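Local coordinates for protein 3-deoxy-D-manno-octulosonate 8-phosphate phosphatase KdsC (Xanthomonas campestris pv. campestris, PDB 4NAV) that probably hydrolyses 3-deoxy-D-manno-octulosonate 8-phosphate to 3-deoxy-D-manno-octulosonate and phosphate with the help of magnesium, a step of lipopolysaccharide biosynthesis, at residues A47-V50 with L51-Q54; H139-I142 with A143-Q147. All coordinates share one frame; numbering follows the deposited sequence.

Contact 1: A47-V50 with L51-Q54; sequences AFNV and LDGQ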
loop_
_atom_site.group_PDB
_atom_site.type_symbol
_atom_site.label_atom_id
_atom_site.label_comp_id
_atom_site.label_asym_id
_atom_site.label_seq_id
_atom_site.Cartn_x
_atom_site.Cartn_y
_atom_site.Cartn_z
ATOM N N ALA A 47 2.592 -9.322 2.911
ATOM C CA ALA A 47 3.610 -8.743 2.067
ATOM C C ALA A 47 4.925 -8.605 2.803
ATOM O O ALA A 47 5.034 -7.860 3.788
ATOM C CB ALA A 47 3.169 -7.397 1.559
ATOM N N PHE A 48 5.932 -9.312 2.318
ATOM C CA PHE A 48 7.308 -9.099 2.764
ATOM C C PHE A 48 7.985 -8.129 1.807
ATOM O O PHE A 48 7.386 -7.733 0.812
ATOM C CB PHE A 48 8.066 -10.424 2.790
ATOM C CG PHE A 48 7.451 -11.434 3.692
ATOM C CD1 PHE A 48 7.782 -11.470 5.030
ATOM C CD2 PHE A 48 6.485 -12.297 3.224
ATOM C CE1 PHE A 48 7.184 -12.394 5.883
ATOM C CE2 PHE A 48 5.878 -13.205 4.072
ATOM C CZ PHE A 48 6.232 -13.261 5.402
ATOM N N ASN A 49 9.211 -7.727 2.137
ATOM C CA ASN A 49 9.905 -6.648 1.467
ATOM C C ASN A 49 11.265 -7.138 0.989
ATOM O O ASN A 49 11.978 -7.737 1.777
ATOM C CB ASN A 49 10.117 -5.523 2.464
ATOM C CG ASN A 49 10.938 -4.384 1.882
ATOM O OD1 ASN A 49 12.172 -4.474 1.781
ATOM N ND2 ASN A 49 10.271 -3.263 1.599
ATOM N N VAL A 50 11.667 -6.819 -0.240
ATOM C CA VAL A 50 12.924 -7.338 -0.753
ATOM C C VAL A 50 14.157 -6.765 -0.119
ATOM O O VAL A 50 15.154 -7.460 -0.045
ATOM C CB VAL A 50 13.093 -7.186 -2.280
ATOM C CG1 VAL A 50 11.985 -7.961 -3.003
ATOM C CG2 VAL A 50 13.136 -5.712 -2.698
ATOM N N LEU A 51 14.107 -5.509 0.342
ATOM C CA LEU A 51 15.242 -4.950 1.095
ATOM C C LEU A 51 15.439 -5.701 2.391
ATOM O O LEU A 51 16.560 -6.022 2.772
ATOM C CB LEU A 51 15.056 -3.484 1.419
ATOM C CG LEU A 51 14.864 -2.541 0.225
ATOM C CD1 LEU A 51 14.703 -1.079 0.704
ATOM C CD2 LEU A 51 15.981 -2.654 -0.813
ATOM N N ASP A 52 14.342 -6.025 3.042
ATOM C CA ASP A 52 14.416 -6.864 4.227
ATOM C C ASP A 52 15.044 -8.217 3.876
ATOM O O ASP A 52 15.956 -8.686 4.555
ATOM C CB ASP A 52 13.034 -6.993 4.896
ATOM C CG ASP A 52 12.545 -5.676 5.541
ATOM O OD1 ASP A 52 13.360 -4.783 5.849
ATOM O OD2 ASP A 52 11.320 -5.529 5.770
ATOM N N GLY A 53 14.604 -8.829 2.783
ATOM C CA GLY A 53 15.172 -10.115 2.322
ATOM C C GLY A 53 16.662 -10.076 2.066
ATOM O O GLY A 53 17.408 -10.944 2.526
ATOM N N GLN A 54 17.096 -9.058 1.330
ATOM C CA GLN A 54 18.500 -8.876 1.107
ATOM C C GLN A 54 19.229 -8.739 2.462
ATOM O O GLN A 54 20.261 -9.365 2.660
ATOM C CB GLN A 54 18.757 -7.657 0.222
ATOM C CG GLN A 54 20.195 -7.510 -0.258
ATOM C CD GLN A 54 20.683 -8.763 -0.982
ATOM O OE1 GLN A 54 20.139 -9.149 -2.005
ATOM N NE2 GLN A 54 21.737 -9.375 -0.468
#
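N49 meets the first turn of the following helix with both its amide oxygen and its backbone carbonyl. Its side chain leaves with CG anti to the backbone N (chi1 175°), which carries OD1 over the amides at the helix start. There OD1 accepts a bond from D52 N at 3.0 Å, with an N-H...O angle of 157° and the donor tilted slightly from the plane of the side-chain carbonyl. L51 N is nearer to OD1, at 2.6 Å, but its angle of 116° makes that bond weak. One oxygen thus serves two amides of the first turn, for which the residues four earlier, A47 and F48, still belong to the strand. The next two amides have regular i to i+4 partners: G53 N reaches N49 O at 3.0 Å, and Q54 N reaches V50 O at 2.9 Å.

D52 lies alongside the cap, its OD2 3.5 Å from N49 CB. The other carboxylate oxygen, OD1, is bonded to R160 N of helix 158-169, while L51 O accepts from R160 NH1, so the first turn is tied to that helix from two sites. Behind N49 the strand runs into the interface: A47 and F48 pair in an antiparallel ladder with a strand of the second subunit. The geometry is that of an asparagine N-cap, here at the junction of strand 44-49 with helix 50-61.

Contact 2: H139-I142 with A143-Q147; sequences HPWI and AERVQ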
loop_
_atom_site.group_PDB
_atom_site.type_symbol
_atom_site.label_atom_id
_atom_site.label_comp_id
_atom_site.label_asym_id
_atom_site.label_seq_id
_atom_site.Cartn_x
_atom_site.Cartn_y
_atom_site.Cartn_z
ATOM N N HIS A 139 3.406 -0.986 18.357
ATOM C CA HIS A 139 2.458 -0.559 19.388
ATOM C C HIS A 139 3.162 0.203 20.509
ATOM O O HIS A 139 4.227 -0.209 20.937
ATOM C CB HIS A 139 1.729 -1.756 20.001
ATOM C CG HIS A 139 0.562 -1.364 20.854
ATOM N ND1 HIS A 139 -0.694 -1.153 20.330
ATOM C CD2 HIS A 139 0.470 -1.070 22.168
ATOM C CE1 HIS A 139 -1.512 -0.752 21.284
ATOM N NE2 HIS A 139 -0.828 -0.678 22.408
ATOM N N PRO A 140 2.585 1.311 20.987
ATOM C CA PRO A 140 3.229 2.097 22.053
ATOM C C PRO A 140 3.614 1.300 23.311
ATOM O O PRO A 140 4.639 1.605 23.929
ATOM C CB PRO A 140 2.181 3.150 22.426
ATOM C CG PRO A 140 1.297 3.241 21.245
ATOM C CD PRO A 140 1.309 1.908 20.562
ATOM N N TRP A 141 2.821 0.310 23.688
ATOM C CA TRP A 141 3.209 -0.538 24.813
ATOM C C TRP A 141 4.534 -1.260 24.643
ATOM O O TRP A 141 5.203 -1.534 25.632
ATOM C CB TRP A 141 2.135 -1.558 25.168
ATOM C CG TRP A 141 0.948 -0.951 25.756
ATOM C CD1 TRP A 141 0.891 0.170 26.571
ATOM C CD2 TRP A 141 -0.384 -1.414 25.624
ATOM N NE1 TRP A 141 -0.410 0.429 26.916
ATOM C CE2 TRP A 141 -1.214 -0.524 26.352
ATOM C CE3 TRP A 141 -0.964 -2.484 24.958
ATOM C CZ2 TRP A 141 -2.578 -0.677 26.425
ATOM C CZ3 TRP A 141 -2.357 -2.638 25.034
ATOM C CH2 TRP A 141 -3.139 -1.740 25.759
ATOM N N ILE A 142 4.907 -1.536 23.395
ATOM C CA ILE A 142 6.180 -2.162 23.061
ATOM C C ILE A 142 7.247 -1.087 22.871
ATOM O O ILE A 142 8.352 -1.199 23.429
ATOM C CB ILE A 142 6.049 -3.037 21.782
ATOM C CG1 ILE A 142 5.601 -4.464 22.134
ATOM C CG2 ILE A 142 7.375 -3.145 21.036
ATOM C CD1 ILE A 142 4.348 -4.544 22.976
ATOM N N ALA A 143 6.935 -0.076 22.067
ATOM C CA ALA A 143 7.830 1.072 21.874
ATOM C C ALA A 143 8.405 1.588 23.212
ATOM O O ALA A 143 9.601 1.740 23.358
ATOM C CB ALA A 143 7.080 2.196 21.165
ATOM N N GLU A 144 7.518 1.826 24.174
ATOM C CA GLU A 144 7.851 2.295 25.518
ATOM C C GLU A 144 8.833 1.431 26.250
ATOM O O GLU A 144 9.454 1.889 27.209
ATOM C CB GLU A 144 6.626 2.179 26.395
ATOM C CG GLU A 144 5.749 3.384 26.545
ATOM C CD GLU A 144 4.680 3.071 27.568
ATOM O OE1 GLU A 144 4.335 1.895 27.731
ATOM O OE2 GLU A 144 4.193 3.991 28.216
ATOM N N ARG A 145 8.867 0.152 25.893
ATOM C CA ARG A 145 9.628 -0.822 26.655
ATOM C C ARG A 145 10.905 -1.264 25.937
ATOM O O ARG A 145 11.642 -2.100 26.442
ATOM C CB ARG A 145 8.719 -2.004 27.047
ATOM C CG ARG A 145 8.127 -1.863 28.448
ATOM C CD ARG A 145 6.879 -2.693 28.718
ATOM N NE ARG A 145 5.719 -1.904 28.332
ATOM C CZ ARG A 145 4.840 -1.330 29.158
ATOM N NH1 ARG A 145 4.921 -1.437 30.474
ATOM N NH2 ARG A 145 3.860 -0.627 28.630
ATOM N N VAL A 146 11.175 -0.680 24.773
ATOM C CA VAL A 146 12.379 -0.981 23.999
ATOM C C VAL A 146 13.057 0.299 23.559
ATOM O O VAL A 146 12.428 1.186 23.015
ATOM C CB VAL A 146 12.009 -1.740 22.726
ATOM C CG1 VAL A 146 13.259 -2.037 21.916
ATOM C CG2 VAL A 146 11.256 -3.021 23.081
ATOM N N GLN A 147 14.354 0.391 23.763
ATOM C CA GLN A 147 15.052 1.638 23.479
ATOM C C GLN A 147 15.322 1.857 21.994
ATOM O O GLN A 147 15.086 2.948 21.472
ATOM C CB GLN A 147 16.274 1.708 24.355
ATOM C CG GLN A 147 15.825 1.303 25.751
ATOM C CD GLN A 147 16.749 1.751 26.847
ATOM O OE1 GLN A 147 17.985 1.679 26.708
ATOM N NE2 GLN A 147 16.161 2.219 27.958
#
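Torsions bring R145 and W141 together: the arginine chain bends at chi3 (-89°), folding its guanidinium back along the chain to W141 O, while W141 has CG anti to its carbonyl carbon and its indole beside the arginine. The backbone forms the short helix 140-143, with H139 at the N-cap position, running into a type I beta turn from A143 to V146. Two i to i+4 bonds define the helical part, A143 N to H139 O and E144 N to P140 O, both at 2.9 Å. H139 O also accepts from I142 N, so two amides share that carbonyl. As the helix ends, R145 N bonds to I142 O from well above the carbonyl plane, and V146 N to A143 O spans the turn.

W141 O is taken up by a side chain. The R145 NE bond is nearly straight (177°) and lies in both the carbonyl and guanidinium planes; NH2 adds a weak bond to the same oxygen at 3.4 Å. E144, extended beyond CG, lies beside the indole, and its OE1 sits at the ring's edge. The indole and guanidinium planes are 68° apart, which excludes a parallel stack; NH2 approaches CD1 of W141 obliquely, at 3.7 Å.

I142 and V146 meet loosely through their CG2 methyls, 4.4 Å apart, and both side chains also touch L126 of helix 123-126. Toward the third subunit, Y3 of that chain meets the W141 ring edge-to-face and gives its backbone N to E144 OE2. The other oxygen of that carboxylate, E144 OE1, forms a salt bridge with R145 NH2 at 2.7 Å, fixing the guanidinium from a second direction.

How the contacts relate
Contact 1 closes before contact 2 opens along the chain; their centres are 24 Å apart and their nearest atoms about 16 Å apart, so the two do not touch. The predicted magnesium-binding residue D26 gives a common reference: measured between side chains, D52 of contact 1 is about 11 Å from it and I142 of contact 2 about 9 Å. I142 is nearer still, about 6 Å, to D118, the other predicted magnesium ligand. The two contacts also differ in their places in the tetramer. Residues 47-54 adjoin the second subunit, where V50 packs on D28 of that chain, a predicted substrate-binding residue, whereas residues 139-147 face the third subunit.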